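Local coordinates for protein putative N-acetylmuramoyl-L-alanine amidase,autolysin cwp6 (Peptoclostridium difficile, PDB 5J72) that probably cleaves the amide bond between N-acetylmuramic acid and L-alanine in peptidoglycan, as a zinc-dependent autolysin held at the cell wall by three CWB2 domains, at residues Thr143-Trp152 and Asp376-Lys386; Thr172-Tyr180 and Ser245-His256. All blocks are in the same frame, centred on the assembly; numbering follows the deposited sequence.

Contact 1. Residues Thr143-Trp152 and Asp376-Lys386; sequences TAVEISKQGW and DSITAGPLAAK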
ATOM      1  N   THR A 143     -18.310   6.068  -1.638  1.00 19.90           N
ATOM      2  CA  THR A 143     -17.230   5.448  -0.879  1.00 17.79           C
ATOM      3  C   THR A 143     -16.555   6.539   0.018  1.00 20.25           C
ATOM      4  O   THR A 143     -16.255   6.226   1.176  1.00 19.17           O
ATOM      5  CB  THR A 143     -16.201   4.795  -1.829  1.00 23.29           C
ATOM      6  OG1 THR A 143     -16.794   3.601  -2.277  1.00 23.66           O
ATOM      7  CG2 THR A 143     -14.868   4.408  -1.119  1.00 19.29           C
ATOM      8  N   ALA A 144     -16.342   7.764  -0.510  1.00 19.72           N
ATOM      9  CA  ALA A 144     -15.727   8.819   0.310  1.00 19.89           C
ATOM     10  C   ALA A 144     -16.645   9.104   1.550  1.00 21.28           C
ATOM     11  O   ALA A 144     -16.155   9.352   2.657  1.00 18.00           O
ATOM     12  CB  ALA A 144     -15.535  10.083  -0.499  1.00 18.37           C
ATOM     13  N   VAL A 145     -17.948   9.017   1.368  1.00 19.79           N
ATOM     14  CA  VAL A 145     -18.857   9.241   2.508  1.00 18.89           C
ATOM     15  C   VAL A 145     -18.700   8.140   3.539  1.00 20.13           C
ATOM     16  O   VAL A 145     -18.725   8.418   4.753  1.00 18.47           O
ATOM     17  CB  VAL A 145     -20.320   9.336   1.983  1.00 19.93           C
ATOM     18  CG1 VAL A 145     -21.336   9.316   3.174  1.00 21.59           C
ATOM     19  CG2 VAL A 145     -20.491  10.663   1.189  1.00 19.27           C
ATOM     20  N   GLU A 146     -18.536   6.852   3.114  1.00 19.50           N
ATOM     21  CA  GLU A 146     -18.410   5.829   4.143  1.00 18.17           C
ATOM     22  C   GLU A 146     -17.118   5.996   4.920  1.00 16.75           C
ATOM     23  O   GLU A 146     -17.063   5.640   6.088  1.00 17.29           O
ATOM     24  CB  GLU A 146     -18.469   4.422   3.544  1.00 21.38           C
ATOM     25  CG  GLU A 146     -19.844   4.143   2.914  1.00 24.94           C
ATOM     26  CD  GLU A 146     -20.978   4.284   3.980  1.00 33.21           C
ATOM     27  OE1 GLU A 146     -21.923   5.074   3.766  1.00 39.20           O
ATOM     28  OE2 GLU A 146     -20.883   3.636   5.025  1.00 35.07           O
ATOM     29  N   ILE A 147     -16.071   6.528   4.266  1.00 15.82           N
ATOM     30  CA  ILE A 147     -14.786   6.744   4.943  1.00 15.54           C
ATOM     31  C   ILE A 147     -14.954   7.874   5.995  1.00 15.61           C
ATOM     32  O   ILE A 147     -14.446   7.794   7.113  1.00 17.34           O
ATOM     33  CB  ILE A 147     -13.736   7.096   3.869  1.00 16.54           C
ATOM     34  CG1 ILE A 147     -13.349   5.810   3.046  1.00 17.50           C
ATOM     35  CG2 ILE A 147     -12.440   7.617   4.571  1.00 16.81           C
ATOM     36  CD1 ILE A 147     -12.553   6.189   1.741  1.00 16.68           C
ATOM     37  N   SER A 148     -15.620   8.913   5.586  1.00 17.41           N
ATOM     38  CA  SER A 148     -15.921  10.082   6.420  1.00 12.76           C
ATOM     39  C   SER A 148     -16.704   9.635   7.701  1.00 15.26           C
ATOM     40  O   SER A 148     -16.355   9.995   8.830  1.00 16.57           O
ATOM     41  CB  SER A 148     -16.761  11.070   5.557  1.00 15.85           C
ATOM     42  OG  SER A 148     -17.098  12.165   6.404  1.00 18.72           O
ATOM     43  N   LYS A 149     -17.720   8.789   7.528  1.00 15.87           N
ATOM     44  CA  LYS A 149     -18.516   8.281   8.688  1.00 19.30           C
ATOM     45  C   LYS A 149     -17.707   7.441   9.573  1.00 20.16           C
ATOM     46  O   LYS A 149     -17.932   7.401  10.780  1.00 20.10           O
ATOM     47  CB  LYS A 149     -19.699   7.464   8.174  1.00 19.89           C
ATOM     48  CG  LYS A 149     -20.743   8.383   7.620  1.00 21.81           C
ATOM     49  CD  LYS A 149     -21.895   7.588   6.971  1.00 35.64           C
ATOM     50  CE  LYS A 149     -22.918   8.612   6.501  1.00 50.67           C
ATOM     51  NZ  LYS A 149     -24.096   8.007   5.778  1.00 60.63           N
ATOM     52  N   GLN A 150     -16.730   6.730   9.017  1.00 18.05           N
ATOM     53  CA  GLN A 150     -15.874   5.910   9.871  1.00 17.22           C
ATOM     54  C   GLN A 150     -14.948   6.703  10.737  1.00 20.87           C
ATOM     55  O   GLN A 150     -14.830   6.407  11.940  1.00 19.58           O
ATOM     56  CB  GLN A 150     -15.011   4.952   8.980  1.00 18.77           C
ATOM     57  CG  GLN A 150     -14.195   3.938   9.788  1.00 19.38           C
ATOM     58  CD  GLN A 150     -15.101   2.955  10.539  1.00 20.74           C
ATOM     59  OE1 GLN A 150     -16.265   2.725  10.153  1.00 21.23           O
ATOM     60  NE2 GLN A 150     -14.535   2.321  11.585  1.00 19.63           N
ATOM     61  N   GLY A 151     -14.241   7.722  10.201  1.00 18.53           N
ATOM     62  CA  GLY A 151     -13.276   8.382  11.082  1.00 16.71           C
ATOM     63  C   GLY A 151     -13.795   9.683  11.708  1.00 17.57           C
ATOM     64  O   GLY A 151     -13.153  10.269  12.597  1.00 18.36           O
ATOM     65  N   TRP A 152     -14.978  10.140  11.231  1.00 16.53           N
ATOM     66  CA  TRP A 152     -15.540  11.460  11.696  1.00 17.64           C
ATOM     67  C   TRP A 152     -17.018  11.271  11.982  1.00 17.53           C
ATOM     68  O   TRP A 152     -17.885  12.056  11.557  1.00 16.79           O
ATOM     69  CB  TRP A 152     -15.312  12.528  10.547  1.00 14.17           C
ATOM     70  CG  TRP A 152     -13.860  12.787  10.369  1.00 17.11           C
ATOM     71  CD1 TRP A 152     -13.117  13.780  10.963  1.00 17.44           C
ATOM     72  CD2 TRP A 152     -12.928  12.014   9.560  1.00 17.69           C
ATOM     73  NE1 TRP A 152     -11.789  13.685  10.558  1.00 18.77           N
ATOM     74  CE2 TRP A 152     -11.654  12.609   9.699  1.00 21.27           C
ATOM     75  CE3 TRP A 152     -13.053  10.879   8.749  1.00 17.04           C
ATOM     76  CZ2 TRP A 152     -10.510  12.112   9.029  1.00 19.27           C
ATOM     77  CZ3 TRP A 152     -11.920  10.371   8.099  1.00 17.06           C
ATOM     78  CH2 TRP A 152     -10.671  10.993   8.236  1.00 15.60           C
ATOM     79  N   ASP A 376      -9.866   6.367  -4.864  1.00 23.38           N
ATOM     80  CA  ASP A 376     -10.187   5.678  -3.603  1.00 23.71           C
ATOM     81  C   ASP A 376      -9.010   5.785  -2.645  1.00 22.13           C
ATOM     82  O   ASP A 376      -9.223   5.811  -1.432  1.00 21.13           O
ATOM     83  CB  ASP A 376     -10.534   4.206  -3.858  1.00 26.60           C
ATOM     84  CG  ASP A 376     -11.983   4.006  -4.346  1.00 33.80           C
ATOM     85  OD1 ASP A 376     -12.761   5.011  -4.383  1.00 29.41           O
ATOM     86  OD2 ASP A 376     -12.339   2.866  -4.703  1.00 32.79           O
ATOM     87  N   SER A 377      -7.759   5.788  -3.173  1.00 21.20           N
ATOM     88  CA  SER A 377      -6.601   5.888  -2.257  1.00 19.27           C
ATOM     89  C   SER A 377      -6.521   7.321  -1.733  1.00 21.21           C
ATOM     90  O   SER A 377      -6.058   7.555  -0.625  1.00 22.51           O
ATOM     91  CB  SER A 377      -5.306   5.535  -2.982  1.00 23.57           C
ATOM     92  OG  SER A 377      -5.325   4.136  -3.233  1.00 25.28           O
ATOM     93  N   ILE A 378      -6.945   8.297  -2.552  1.00 21.46           N
ATOM     94  CA  ILE A 378      -6.923   9.696  -2.074  1.00 22.24           C
ATOM     95  C   ILE A 378      -7.943   9.864  -0.924  1.00 19.19           C
ATOM     96  O   ILE A 378      -7.597  10.401   0.109  1.00 21.63           O
ATOM     97  CB  ILE A 378      -7.339  10.660  -3.235  1.00 24.63           C
ATOM     98  CG1 ILE A 378      -6.211  10.760  -4.255  1.00 31.20           C
ATOM     99  CG2 ILE A 378      -7.558  12.073  -2.688  1.00 27.35           C
ATOM    100  CD1 ILE A 378      -6.690  11.521  -5.480  1.00 34.64           C
ATOM    101  N   THR A 379      -9.177   9.360  -1.108  1.00 18.80           N
ATOM    102  CA  THR A 379     -10.144   9.573  -0.014  1.00 20.38           C
ATOM    103  C   THR A 379      -9.803   8.695   1.201  1.00 20.19           C
ATOM    104  O   THR A 379     -10.125   9.057   2.315  1.00 19.71           O
ATOM    105  CB  THR A 379     -11.563   9.342  -0.499  1.00 21.31           C
ATOM    106  OG1 THR A 379     -11.635   7.998  -1.046  1.00 20.72           O
ATOM    107  CG2 THR A 379     -11.952  10.386  -1.552  1.00 19.05           C
ATOM    108  N   ALA A 380      -9.136   7.545   1.005  1.00 19.92           N
ATOM    109  CA  ALA A 380      -8.763   6.726   2.167  1.00 16.28           C
ATOM    110  C   ALA A 380      -7.601   7.348   2.896  1.00 17.94           C
ATOM    111  O   ALA A 380      -7.377   7.066   4.063  1.00 17.44           O
ATOM    112  CB  ALA A 380      -8.373   5.312   1.671  1.00 17.69           C
ATOM    113  N   GLY A 381      -6.835   8.206   2.204  1.00 15.54           N
ATOM    114  CA  GLY A 381      -5.614   8.745   2.817  1.00 15.72           C
ATOM    115  C   GLY A 381      -5.763   9.378   4.180  1.00 16.40           C
ATOM    116  O   GLY A 381      -4.974   9.074   5.095  1.00 15.03           O
ATOM    117  N   PRO A 382      -6.732  10.304   4.377  1.00 17.70           N
ATOM    118  CA  PRO A 382      -6.910  10.970   5.707  1.00 19.83           C
ATOM    119  C   PRO A 382      -7.187   9.949   6.846  1.00 14.77           C
ATOM    120  O   PRO A 382      -6.799  10.121   7.974  1.00 16.15           O
ATOM    121  CB  PRO A 382      -8.082  11.963   5.425  1.00 17.06           C
ATOM    122  CG  PRO A 382      -7.908  12.278   3.991  1.00 18.30           C
ATOM    123  CD  PRO A 382      -7.611  10.915   3.360  1.00 17.45           C
ATOM    124  N   LEU A 383      -7.921   8.905   6.477  1.00 13.26           N
ATOM    125  CA  LEU A 383      -8.248   7.860   7.480  1.00 14.34           C
ATOM    126  C   LEU A 383      -7.060   7.002   7.761  1.00 13.54           C
ATOM    127  O   LEU A 383      -6.747   6.713   8.930  1.00 15.51           O
ATOM    128  CB  LEU A 383      -9.441   6.991   6.948  1.00 15.95           C
ATOM    129  CG  LEU A 383      -9.798   5.824   7.961  1.00 14.60           C
ATOM    130  CD1 LEU A 383     -10.347   6.401   9.280  1.00 16.54           C
ATOM    131  CD2 LEU A 383     -10.894   4.927   7.288  1.00 16.00           C
ATOM    132  N   ALA A 384      -6.307   6.616   6.696  1.00 14.90           N
ATOM    133  CA  ALA A 384      -5.073   5.842   6.908  1.00 15.19           C
ATOM    134  C   ALA A 384      -4.108   6.683   7.804  1.00 16.06           C
ATOM    135  O   ALA A 384      -3.454   6.209   8.733  1.00 16.06           O
ATOM    136  CB  ALA A 384      -4.418   5.584   5.518  1.00 13.11           C
ATOM    137  N   ALA A 385      -4.036   7.999   7.519  1.00 15.34           N
ATOM    138  CA  ALA A 385      -3.130   8.839   8.329  1.00 16.03           C
ATOM    139  C   ALA A 385      -3.608   8.890   9.833  1.00 17.03           C
ATOM    140  O   ALA A 385      -2.797   8.805  10.730  1.00 18.82           O
ATOM    141  CB  ALA A 385      -3.174  10.255   7.791  1.00 14.61           C
ATOM    142  N   LYS A 386      -4.897   9.053  10.052  1.00 16.33           N
ATOM    143  CA  LYS A 386      -5.489   9.091  11.429  1.00 15.70           C
ATOM    144  C   LYS A 386      -5.159   7.739  12.172  1.00 16.84           C
ATOM    145  O   LYS A 386      -4.750   7.721  13.324  1.00 18.91           O
ATOM    146  CB  LYS A 386      -7.030   9.226  11.279  1.00 14.88           C
ATOM    147  CG  LYS A 386      -7.753   9.292  12.671  1.00 18.15           C
ATOM    148  CD  LYS A 386      -9.275   9.502  12.428  1.00 25.50           C
ATOM    149  CE  LYS A 386     -10.041   9.382  13.761  1.00 35.45           C
ATOM    150  NZ  LYS A 386      -9.786  10.536  14.688  1.00 36.71           N
TER
HETATM  151  O   HOH W   1     -15.268   3.799  -4.853  1.00 35.52           O
HETATM  152  O   HOH W   2     -11.278  12.712  13.458  1.00 38.63           O
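In the CWB2 cell wall-binding module, I147 and L383 meet where a helix of the first repeat lies beside one of the third. The axes of 143-151 and 376-386 run almost parallel, 4° apart, at a closest approach of 9.4 Å. Small residues leave room locally: A144 CB rests 3.7 Å from T379 CG2, and G151, bare of a side chain, lets L383 CD1 come to 4.0 Å from its CA. I147 crosses T379 at about a right angle, with CD1 3.4 Å from T379 OG1. Its other branch, CG2, is anti to the backbone N and meets L383 CB at 3.9 Å. The indole of W152 turns its edge to the backbone at P382 and L383, CH2 lying 3.9 Å from P382 C, while its NE1 bonds to D181 O. Water joins both ends. One molecule links T143 OG1, also bonded to G137 N, to D376 OD1; another donates to G151 O and accepts from K386 NZ at 2.9 Å, the bend at chi4 (70°) turning that amine, also bonded to L7 O, toward it. An apolar middle between water-bridged ends joins first and third repeats, the side-by-side helix packing of the pseudo-trimeric CWB2 module.

Contact 2. Residues Thr172-Tyr180 and Ser245-His256; sequences TATPLASTY and SLLIAKEIDKYH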
ATOM      1  N   THR A 172      -1.924  15.459  -3.492  1.00 22.43           N
ATOM      2  CA  THR A 172      -1.035  15.931  -2.409  1.00 18.40           C
ATOM      3  C   THR A 172      -1.935  16.502  -1.259  1.00 20.01           C
ATOM      4  O   THR A 172      -1.409  17.072  -0.290  1.00 23.42           O
ATOM      5  CB  THR A 172      -0.091  17.047  -2.917  1.00 23.71           C
ATOM      6  OG1 THR A 172      -0.896  18.046  -3.520  1.00 30.66           O
ATOM      7  CG2 THR A 172       0.939  16.460  -3.950  1.00 25.61           C
ATOM      8  N   ALA A 173      -3.246  16.319  -1.365  1.00 22.79           N
ATOM      9  CA  ALA A 173      -4.219  16.808  -0.354  1.00 21.80           C
ATOM     10  C   ALA A 173      -4.191  16.007   0.925  1.00 20.25           C
ATOM     11  O   ALA A 173      -4.525  16.581   1.940  1.00 19.97           O
ATOM     12  CB  ALA A 173      -5.623  16.733  -0.915  1.00 21.08           C
ATOM     13  N   THR A 174      -3.755  14.693   0.937  1.00 21.12           N
ATOM     14  CA  THR A 174      -3.831  13.939   2.201  1.00 18.93           C
ATOM     15  C   THR A 174      -3.071  14.518   3.327  1.00 18.66           C
ATOM     16  O   THR A 174      -3.611  14.563   4.423  1.00 17.55           O
ATOM     17  CB  THR A 174      -3.469  12.409   1.979  1.00 20.47           C
ATOM     18  OG1 THR A 174      -4.551  11.869   1.227  1.00 23.11           O
ATOM     19  CG2 THR A 174      -3.320  11.664   3.258  1.00 20.68           C
ATOM     20  N   PRO A 175      -1.806  14.987   3.167  1.00 20.17           N
ATOM     21  CA  PRO A 175      -1.094  15.551   4.322  1.00 18.14           C
ATOM     22  C   PRO A 175      -1.777  16.812   4.919  1.00 16.72           C
ATOM     23  O   PRO A 175      -1.665  17.088   6.106  1.00 20.45           O
ATOM     24  CB  PRO A 175       0.321  15.839   3.756  1.00 19.55           C
ATOM     25  CG  PRO A 175       0.460  14.844   2.655  1.00 20.82           C
ATOM     26  CD  PRO A 175      -0.910  14.820   2.004  1.00 22.67           C
ATOM     27  N   LEU A 176      -2.451  17.577   4.053  1.00 18.49           N
ATOM     28  CA  LEU A 176      -3.162  18.767   4.569  1.00 18.37           C
ATOM     29  C   LEU A 176      -4.454  18.322   5.274  1.00 16.93           C
ATOM     30  O   LEU A 176      -4.768  18.829   6.343  1.00 19.42           O
ATOM     31  CB  LEU A 176      -3.520  19.661   3.397  1.00 16.39           C
ATOM     32  CG  LEU A 176      -4.290  20.970   3.844  1.00 17.67           C
ATOM     33  CD1 LEU A 176      -3.427  21.756   4.872  1.00 23.12           C
ATOM     34  CD2 LEU A 176      -4.486  21.860   2.602  1.00 25.42           C
ATOM     35  N   ALA A 177      -5.249  17.412   4.640  1.00 17.42           N
ATOM     36  CA  ALA A 177      -6.431  16.904   5.335  1.00 16.86           C
ATOM     37  C   ALA A 177      -6.037  16.311   6.681  1.00 17.33           C
ATOM     38  O   ALA A 177      -6.777  16.498   7.656  1.00 17.69           O
ATOM     39  CB  ALA A 177      -7.135  15.826   4.490  1.00 16.59           C
ATOM     40  N   SER A 178      -4.878  15.642   6.757  1.00 19.70           N
ATOM     41  CA  SER A 178      -4.432  15.054   8.014  1.00 18.38           C
ATOM     42  C   SER A 178      -4.033  16.135   9.003  1.00 22.50           C
ATOM     43  O   SER A 178      -4.271  15.991  10.213  1.00 22.43           O
ATOM     44  CB  SER A 178      -3.229  14.127   7.802  1.00 23.19           C
ATOM     45  OG  SER A 178      -3.496  13.241   6.711  0.79 27.28           O
ATOM     46  N   THR A 179      -3.423  17.230   8.512  1.00 18.99           N
ATOM     47  CA  THR A 179      -3.066  18.312   9.415  1.00 17.95           C
ATOM     48  C   THR A 179      -4.347  18.946  10.010  1.00 20.32           C
ATOM     49  O   THR A 179      -4.351  19.325  11.189  1.00 23.90           O
ATOM     50  CB  THR A 179      -2.282  19.397   8.614  1.00 21.53           C
ATOM     51  OG1 THR A 179      -1.028  18.783   8.220  1.00 21.58           O
ATOM     52  CG2 THR A 179      -1.995  20.628   9.459  1.00 23.76           C
ATOM     53  N   TYR A 180      -5.410  19.054   9.194  1.00 19.52           N
ATOM     54  CA  TYR A 180      -6.693  19.560   9.696  1.00 23.21           C
ATOM     55  C   TYR A 180      -7.483  18.476  10.479  1.00 27.09           C
ATOM     56  O   TYR A 180      -8.460  18.810  11.159  1.00 29.89           O
ATOM     57  CB  TYR A 180      -7.626  19.882   8.534  1.00 22.10           C
ATOM     58  CG  TYR A 180      -7.226  20.998   7.591  1.00 22.87           C
ATOM     59  CD1 TYR A 180      -6.507  22.098   8.044  1.00 22.10           C
ATOM     60  CD2 TYR A 180      -7.608  20.971   6.264  1.00 20.57           C
ATOM     61  CE1 TYR A 180      -6.182  23.150   7.183  1.00 22.50           C
ATOM     62  CE2 TYR A 180      -7.300  22.020   5.396  1.00 23.01           C
ATOM     63  CZ  TYR A 180      -6.593  23.099   5.868  1.00 23.16           C
ATOM     64  OH  TYR A 180      -6.355  24.100   4.976  1.00 24.78           O
ATOM     65  N   SER A 245       1.028  21.843  -4.992  1.00 21.09           N
ATOM     66  CA  SER A 245       1.692  21.097  -3.923  1.00 22.96           C
ATOM     67  C   SER A 245       2.486  22.064  -3.090  1.00 23.24           C
ATOM     68  O   SER A 245       2.589  21.931  -1.869  1.00 21.68           O
ATOM     69  CB  SER A 245       2.550  19.954  -4.502  1.00 24.79           C
ATOM     70  OG  SER A 245       3.814  20.334  -5.038  1.00 30.78           O
ATOM     71  N   LEU A 246       3.062  23.122  -3.739  1.00 23.71           N
ATOM     72  CA  LEU A 246       3.789  24.132  -2.947  1.00 20.92           C
ATOM     73  C   LEU A 246       2.809  24.889  -2.061  1.00 17.64           C
ATOM     74  O   LEU A 246       3.085  25.131  -0.878  1.00 21.32           O
ATOM     75  CB  LEU A 246       4.533  25.253  -3.870  1.00 20.88           C
ATOM     76  CG  LEU A 246       5.209  26.379  -3.010  1.00 27.70           C
ATOM     77  CD1 LEU A 246       6.202  25.801  -2.052  1.00 28.43           C
ATOM     78  CD2 LEU A 246       5.911  27.452  -3.972  1.00 29.23           C
ATOM     79  N   LEU A 247       1.670  25.281  -2.613  1.00 20.19           N
ATOM     80  CA  LEU A 247       0.703  26.072  -1.797  1.00 22.00           C
ATOM     81  C   LEU A 247       0.158  25.225  -0.624  1.00 20.52           C
ATOM     82  O   LEU A 247      -0.071  25.742   0.467  1.00 18.34           O
ATOM     83  CB  LEU A 247      -0.432  26.517  -2.721  1.00 25.18           C
ATOM     84  CG  LEU A 247       0.060  27.606  -3.761  1.00 28.09           C
ATOM     85  CD1 LEU A 247      -1.035  27.776  -4.855  1.00 30.45           C
ATOM     86  CD2 LEU A 247       0.383  28.906  -2.973  1.00 29.87           C
ATOM     87  N   ILE A 248       0.005  23.909  -0.846  1.00 20.62           N
ATOM     88  CA  ILE A 248      -0.443  23.030   0.256  1.00 18.04           C
ATOM     89  C   ILE A 248       0.644  22.967   1.312  1.00 20.74           C
ATOM     90  O   ILE A 248       0.387  23.039   2.512  1.00 20.69           O
ATOM     91  CB  ILE A 248      -0.720  21.660  -0.346  1.00 20.73           C
ATOM     92  CG1 ILE A 248      -2.046  21.734  -1.169  1.00 23.45           C
ATOM     93  CG2 ILE A 248      -0.782  20.603   0.785  1.00 20.00           C
ATOM     94  CD1 ILE A 248      -2.341  20.451  -1.972  1.00 23.46           C
ATOM     95  N   ALA A 249       1.901  22.862   0.855  1.00 21.01           N
ATOM     96  CA  ALA A 249       2.995  22.822   1.822  1.00 19.91           C
ATOM     97  C   ALA A 249       3.032  24.130   2.657  1.00 21.14           C
ATOM     98  O   ALA A 249       3.313  24.084   3.864  1.00 20.77           O
ATOM     99  CB  ALA A 249       4.346  22.594   1.087  1.00 20.33           C
ATOM    100  N   LYS A 250       2.806  25.296   2.016  1.00 22.26           N
ATOM    101  CA  LYS A 250       2.813  26.546   2.804  1.00 21.11           C
ATOM    102  C   LYS A 250       1.639  26.577   3.787  1.00 20.89           C
ATOM    103  O   LYS A 250       1.742  27.144   4.889  1.00 24.04           O
ATOM    104  CB  LYS A 250       2.682  27.765   1.843  1.00 23.78           C
ATOM    105  CG  LYS A 250       3.963  27.933   0.992  1.00 26.31           C
ATOM    106  CD  LYS A 250       3.721  29.084  -0.069  1.00 28.80           C
ATOM    107  CE  LYS A 250       4.944  29.311  -0.927  1.00 37.19           C
ATOM    108  NZ  LYS A 250       4.828  30.577  -1.706  1.00 46.88           N
ATOM    109  N   GLU A 251       0.513  25.963   3.381  1.00 21.60           N
ATOM    110  CA  GLU A 251      -0.634  25.928   4.297  1.00 22.45           C
ATOM    111  C   GLU A 251      -0.292  25.043   5.517  1.00 22.55           C
ATOM    112  O   GLU A 251      -0.551  25.414   6.657  1.00 21.71           O
ATOM    113  CB  GLU A 251      -1.872  25.430   3.552  1.00 23.55           C
ATOM    114  CG  GLU A 251      -3.051  25.230   4.522  1.00 32.47           C
ATOM    115  CD  GLU A 251      -3.841  26.531   4.881  1.00 44.39           C
ATOM    116  OE1 GLU A 251      -3.490  27.620   4.371  1.00 35.24           O
ATOM    117  OE2 GLU A 251      -4.834  26.423   5.673  1.00 45.65           O
ATOM    118  N   ILE A 252       0.350  23.860   5.275  1.00 21.19           N
ATOM    119  CA  ILE A 252       0.713  23.032   6.416  1.00 18.91           C
ATOM    120  C   ILE A 252       1.670  23.814   7.354  1.00 19.45           C
ATOM    121  O   ILE A 252       1.561  23.732   8.580  1.00 20.71           O
ATOM    122  CB  ILE A 252       1.392  21.705   5.892  1.00 17.66           C
ATOM    123  CG1 ILE A 252       0.334  20.835   5.144  1.00 20.02           C
ATOM    124  CG2 ILE A 252       2.001  20.920   7.083  1.00 19.86           C
ATOM    125  CD1 ILE A 252       0.956  19.663   4.269  1.00 21.03           C
ATOM    126  N   ASP A 253       2.595  24.570   6.760  1.00 20.71           N
ATOM    127  CA  ASP A 253       3.574  25.330   7.548  1.00 24.40           C
ATOM    128  C   ASP A 253       2.908  26.399   8.486  1.00 26.51           C
ATOM    129  O   ASP A 253       3.550  26.858   9.434  1.00 28.46           O
ATOM    130  CB  ASP A 253       4.552  26.014   6.583  1.00 24.05           C
ATOM    131  CG  ASP A 253       5.705  26.623   7.285  1.00 33.29           C
ATOM    132  OD1 ASP A 253       6.457  25.880   7.938  1.00 32.66           O
ATOM    133  OD2 ASP A 253       5.843  27.831   7.214  1.00 36.36           O
ATOM    134  N   LYS A 254       1.649  26.758   8.232  1.00 26.00           N
ATOM    135  CA  LYS A 254       0.938  27.689   9.136  1.00 22.57           C
ATOM    136  C   LYS A 254       0.534  26.964  10.392  1.00 27.83           C
ATOM    137  O   LYS A 254       0.250  27.614  11.411  1.00 30.31           O
ATOM    138  CB  LYS A 254      -0.339  28.192   8.478  1.00 24.86           C
ATOM    139  CG  LYS A 254      -0.139  29.184   7.336  1.00 25.33           C
ATOM    140  CD  LYS A 254      -1.512  29.337   6.703  1.00 32.62           C
ATOM    141  CE  LYS A 254      -1.719  30.612   5.889  1.00 50.47           C
ATOM    142  NZ  LYS A 254      -3.204  31.029   5.900  1.00 53.33           N
ATOM    143  N   TYR A 255       0.480  25.602  10.357  1.00 23.53           N
ATOM    144  CA  TYR A 255       0.100  24.810  11.552  1.00 23.82           C
ATOM    145  C   TYR A 255       1.288  24.312  12.335  1.00 25.85           C
ATOM    146  O   TYR A 255       1.264  24.326  13.565  1.00 25.79           O
ATOM    147  CB  TYR A 255      -0.709  23.577  11.108  1.00 27.68           C
ATOM    148  CG  TYR A 255      -2.109  23.969  10.717  1.00 34.75           C
ATOM    149  CD1 TYR A 255      -2.361  24.657   9.525  1.00 31.30           C
ATOM    150  CD2 TYR A 255      -3.181  23.725  11.572  1.00 39.97           C
ATOM    151  CE1 TYR A 255      -3.651  25.121   9.216  1.00 31.94           C
ATOM    152  CE2 TYR A 255      -4.465  24.171  11.266  1.00 42.25           C
ATOM    153  CZ  TYR A 255      -4.694  24.877  10.100  1.00 37.89           C
ATOM    154  OH  TYR A 255      -5.987  25.295   9.888  1.00 47.69           O
ATOM    155  N   HIS A 256       2.333  23.817  11.631  1.00 26.58           N
ATOM    156  CA  HIS A 256       3.537  23.350  12.327  1.00 26.58           C
ATOM    157  C   HIS A 256       4.657  23.400  11.298  1.00 26.84           C
ATOM    158  O   HIS A 256       4.391  23.481  10.099  1.00 27.21           O
ATOM    159  CB  HIS A 256       3.378  21.934  12.909  1.00 24.53           C
ATOM    160  CG  HIS A 256       2.892  20.948  11.900  1.00 28.55           C
ATOM    161  ND1 HIS A 256       1.570  20.553  11.843  1.00 29.17           N
ATOM    162  CD2 HIS A 256       3.538  20.289  10.906  1.00 27.36           C
ATOM    163  CE1 HIS A 256       1.436  19.706  10.835  1.00 30.53           C
ATOM    164  NE2 HIS A 256       2.604  19.525  10.249  1.00 25.83           N
TER
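T179 and Y255 touch where the first and second CWB2 repeats of the cell wall-binding module join through two helices, 174-180 and 245-253, whose axes pass 9.7 Å apart at 19°. The apolar contacts form a row between them. I248 CG2 meets L176 CB. L176, with CG anti to the backbone N (chi1 180°), brings CD1 against both E251, 3.5 Å from its CG, and I252 CG1. I252 CD1 reaches P175 CB. Branched aliphatic side chains suit this buried row, and I236 of strand 232-236 packs on L176, I248 and E251. At one end of it, I248 CD1 packs against a hydroxyl oxygen, T172 OG1, at a close van der Waals distance of 3.2 Å.

Aromatic contacts take over toward the C-terminal ends. Y180 directs its edge at the face of Y255 in an offset edge-to-face pair, the planes 70° apart and the centroids separated by 5.6 Å. L176 CD1 lies over one face of the Y180 ring, near its rim. The methyl of T179, CG2, approaches Y255 CG to 3.6 Å, while H256 turns its ring edge to T179 OG1 and its NE2 bonds to Q284 O.

Among the polar contacts, T179 OG1 donates to P175 O, one turn back, from the opposite face of that carbonyl to T179 N; a threonine can thus satisfy its hydroxyl within its helix and still offer a methyl outward. Between the segments, the phenol of Y180 donates to E251, its OH meeting OE2 at 2.9 Å from above the carboxylate plane.

Contacts 1 and 2 are two of the joints among the three CWB2 repeats: first with third in contact 1, first with second in contact 2. Their centres lie about 17 Å apart, and along the chain contact 2 is nested within the loop that contact 1 closes. They also touch: P382 CG packs 3.7 Å from A177 CB, and T174 CG2 lies 3.5 Å from G381 C, so helices 174-180 and 375-387 are neighbours. A bound calcium ion lies about 4 Å from the K386 side chain but about 10 Å from that of Y180. The bound zinc, probably catalytic as in other amidases of this family, is held by H460, E477 and H530 in the separate amidase domain.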